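Local coordinates for pectinesterase inhibitor 1 (Arabidopsis thaliana, PDB 1X91), which inhibits plant pectin methylesterases through a four-helix bundle whose N-terminal alpha-hairpin extension is required for activity, at residues A[33-38]-A[148-153]. The protein carries 1 engineered substitution. Sequence-based numbering, arbitrary orientation.
Sequences NLQALA and NMLPRN
Leu34 and Leu150 are the nearest pair of the two segments, CA to CA 6.6 Å, where the first turn of helix 34-62 meets the end of helix 127-149 and the residue that follows it. No hydrogen bond joins the two segments, and the contact is essentially apolar. Leu34 is the residue shared by both halves of it. One methyl, Leu34 CD1, rests on Met149, 3.5 Å from the terminal methyl CE and 3.6 Å from CB. The other methyl, CD2, lies 3.9 Å from Met149 CE. The Met149 chain bends at its last torsion (chi3 -44°), which brings CE against both methyls of Leu34, and the two side chains cross at about a right angle. Leu150 reaches across with one branch. Its CG stands anti to the carbonyl carbon, and this rotation (chi1 -68°) carries CD2 across to the start of helix 34-62, 3.8 Å from Leu34 CB and 3.7 Å from Gln35 N. This methyl therefore packs on backbone as well as side chain. Gln35 adds a looser contact at the margin, with OE1 4.2 Å from Leu150 CD2. Its amide NE2 donates to Leu93 O in helix 66-94, and this bond helps fix the end of the side chain. The helix start is capped within its own segment. Asn33 is the N-cap, and its OD1 accepts from Ala36 N at 3.0 Å, with the donor above the carbonyl plane rather than on a lone pair. The contact lies at one end of the four-helix bundle. Ile11, in a loop near the N-terminus and probably part of the N-terminal hairpin, touches Met149. Further along helix 34-62, Leu37 and Ala38 pack on Ile146 of helix 127-149. Leu93 touches Ala38 and Leu150, so helix 66-94 borders the contact as a third helix.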
ATOM      1  N   ASN A  33     -19.520   2.972  -5.528  1.00 17.25           N
ATOM      2  CA  ASN A  33     -19.816   3.180  -4.093  1.00 16.62           C
ATOM      3  C   ASN A  33     -18.487   3.345  -3.368  1.00 16.33           C
ATOM      4  O   ASN A  33     -17.721   2.424  -3.342  1.00 13.61           O
ATOM      5  CB  ASN A  33     -20.572   1.961  -3.544  1.00 17.10           C
ATOM      6  CG  ASN A  33     -20.876   2.008  -2.050  1.00 20.60           C
ATOM      7  OD1 ASN A  33     -20.030   2.269  -1.206  1.00 21.12           O
ATOM      8  ND2 ASN A  33     -22.106   1.654  -1.715  1.00 25.39           N
ATOM      9  N   LEU A  34     -18.187   4.534  -2.855  1.00 15.72           N
ATOM     10  CA  LEU A  34     -16.835   4.783  -2.325  1.00 14.93           C
ATOM     11  C   LEU A  34     -16.503   3.931  -1.109  1.00 14.51           C
ATOM     12  O   LEU A  34     -15.359   3.562  -0.945  1.00 12.71           O
ATOM     13  CB  LEU A  34     -16.604   6.280  -2.048  1.00 16.55           C
ATOM     14  CG  LEU A  34     -16.488   7.159  -3.306  1.00 17.32           C
ATOM     15  CD1 LEU A  34     -16.340   8.634  -2.936  1.00 21.74           C
ATOM     16  CD2 LEU A  34     -15.371   6.706  -4.203  1.00 21.56           C
ATOM     17  N   GLN A  35     -17.469   3.579  -0.298  1.00 13.96           N
ATOM     18  CA  GLN A  35     -17.211   2.716   0.842  1.00 13.38           C
ATOM     19  C   GLN A  35     -16.778   1.324   0.351  1.00 13.83           C
ATOM     20  O   GLN A  35     -15.819   0.724   0.854  1.00 12.60           O
ATOM     21  CB  GLN A  35     -18.464   2.679   1.729  1.00 15.54           C
ATOM     22  CG  GLN A  35     -18.329   1.763   2.884  1.00 15.94           C
ATOM     23  CD  GLN A  35     -17.783   2.404   4.144  1.00 20.37           C
ATOM     24  OE1 GLN A  35     -17.890   3.635   4.353  1.00 24.04           O
ATOM     25  NE2 GLN A  35     -17.235   1.568   5.026  1.00 16.52           N
ATOM     26  N   ALA A  36     -17.476   0.794  -0.642  1.00 11.77           N
ATOM     27  CA  ALA A  36     -17.134  -0.492  -1.208  1.00 10.97           C
ATOM     28  C   ALA A  36     -15.791  -0.453  -1.898  1.00 12.12           C
ATOM     29  O   ALA A  36     -14.998  -1.386  -1.786  1.00 12.14           O
ATOM     30  CB  ALA A  36     -18.248  -0.909  -2.212  1.00 13.18           C
ATOM     31  N   LEU A  37     -15.522   0.623  -2.644  1.00 10.99           N
ATOM     32  CA  LEU A  37     -14.240   0.758  -3.313  1.00 11.08           C
ATOM     33  C   LEU A  37     -13.059   0.927  -2.311  1.00 10.60           C
ATOM     34  O   LEU A  37     -12.005   0.341  -2.534  1.00  9.90           O
ATOM     35  CB  LEU A  37     -14.287   1.933  -4.270  1.00 11.79           C
ATOM     36  CG  LEU A  37     -13.027   2.121  -5.114  1.00 13.40           C
ATOM     37  CD1 LEU A  37     -12.778   0.860  -5.964  1.00 16.06           C
ATOM     38  CD2 LEU A  37     -13.164   3.390  -5.941  1.00 14.04           C
ATOM     39  N   ALA A  38     -13.250   1.650  -1.214  1.00 11.38           N
ATOM     40  CA  ALA A  38     -12.257   1.688  -0.127  1.00 10.52           C
ATOM     41  C   ALA A  38     -11.924   0.297   0.354  1.00 10.17           C
ATOM     42  O   ALA A  38     -10.743  -0.023   0.540  1.00  9.75           O
ATOM     43  CB  ALA A  38     -12.766   2.540   1.018  1.00 11.37           C
ATOM     44  N   ASN A 148     -10.618  10.166   1.918  1.00 16.67           N
ATOM     45  CA  ASN A 148     -10.890  11.598   1.990  1.00 18.29           C
ATOM     46  C   ASN A 148     -12.296  11.964   1.537  1.00 18.74           C
ATOM     47  O   ASN A 148     -12.897  12.925   2.087  1.00 21.54           O
ATOM     48  CB  ASN A 148      -9.857  12.383   1.177  1.00 19.60           C
ATOM     49  CG  ASN A 148     -10.041  13.867   1.293  1.00 22.62           C
ATOM     50  OD1 ASN A 148     -10.600  14.504   0.405  1.00 25.95           O
ATOM     51  ND2 ASN A 148      -9.586  14.422   2.393  1.00 24.12           N
ATOM     52  N   MET A 149     -12.827  11.238   0.556  1.00 19.08           N
ATOM     53  CA  MET A 149     -14.128  11.550  -0.042  1.00 20.44           C
ATOM     54  C   MET A 149     -15.342  10.942   0.646  1.00 19.97           C
ATOM     55  O   MET A 149     -16.479  11.276   0.328  1.00 20.52           O
ATOM     56  CB  MET A 149     -14.146  11.135  -1.514  1.00 21.99           C
ATOM     57  CG  MET A 149     -13.161  11.909  -2.331  1.00 26.29           C
ATOM     58  SD  MET A 149     -13.173  11.534  -4.098  1.00 38.16           S
ATOM     59  CE  MET A 149     -13.249   9.925  -4.086  1.00 33.78           C
ATOM     60  N   LEU A 150     -15.115  10.078   1.620  1.00 19.18           N
ATOM     61  CA  LEU A 150     -16.193   9.470   2.340  1.00 20.02           C
ATOM     62  C   LEU A 150     -16.858  10.551   3.186  1.00 21.18           C
ATOM     63  O   LEU A 150     -16.194  11.485   3.641  1.00 20.13           O
ATOM     64  CB  LEU A 150     -15.677   8.347   3.254  1.00 19.32           C
ATOM     65  CG  LEU A 150     -15.123   7.123   2.529  1.00 18.44           C
ATOM     66  CD1 LEU A 150     -14.513   6.116   3.459  1.00 18.03           C
ATOM     67  CD2 LEU A 150     -16.231   6.459   1.697  1.00 21.22           C
ATOM     68  N   PRO A 151     -18.161  10.429   3.396  1.00 23.99           N
ATOM     69  CA  PRO A 151     -18.885  11.402   4.223  1.00 25.54           C
ATOM     70  C   PRO A 151     -18.275  11.524   5.611  1.00 28.09           C
ATOM     71  O   PRO A 151     -17.788  10.545   6.188  1.00 26.82           O
ATOM     72  CB  PRO A 151     -20.281  10.776   4.344  1.00 26.02           C
ATOM     73  CG  PRO A 151     -20.426   9.965   3.131  1.00 26.80           C
ATOM     74  CD  PRO A 151     -19.066   9.379   2.892  1.00 24.08           C
ATOM     75  N   ARG A 152     -18.330  12.734   6.144  1.00 30.33           N
ATOM     76  CA  ARG A 152     -17.782  13.053   7.443  1.00 33.72           C
ATOM     77  C   ARG A 152     -18.869  12.661   8.420  1.00 35.90           C
ATOM     78  O   ARG A 152     -19.995  13.135   8.307  1.00 36.51           O
ATOM     79  CB  ARG A 152     -17.485  14.554   7.528  1.00 34.69           C
ATOM     80  CG  ARG A 152     -16.614  15.076   6.351  1.00 37.49           C
ATOM     81  CD  ARG A 152     -17.385  15.839   5.222  1.00 40.72           C
ATOM     82  NE  ARG A 152     -18.689  15.240   4.876  1.00 42.20           N
ATOM     83  CZ  ARG A 152     -19.429  15.583   3.831  1.00 41.38           C
ATOM     84  NH1 ARG A 152     -19.065  16.572   3.023  1.00 43.02           N
ATOM     85  NH2 ARG A 152     -20.581  14.958   3.629  1.00 43.08           N
ATOM     86  N   ASN A 153     -18.550  11.776   9.357  1.00 38.15           N
ATOM     87  CA  ASN A 153     -19.570  11.232  10.267  1.00 39.81           C
ATOM     88  C   ASN A 153     -21.030  11.466   9.837  1.00 40.72           C
ATOM     89  O   ASN A 153     -21.636  10.646   9.115  1.00 41.72           O
ATOM     90  CB  ASN A 153     -19.361  11.815  11.657  1.00 40.63           C
ATOM     91  CG  ASN A 153     -18.015  11.490  12.195  1.00 40.49           C
ATOM     92  OD1 ASN A 153     -17.103  12.326  12.208  1.00 39.10           O
ATOM     93  ND2 ASN A 153     -17.845  10.227  12.575  1.00 44.92           N
TER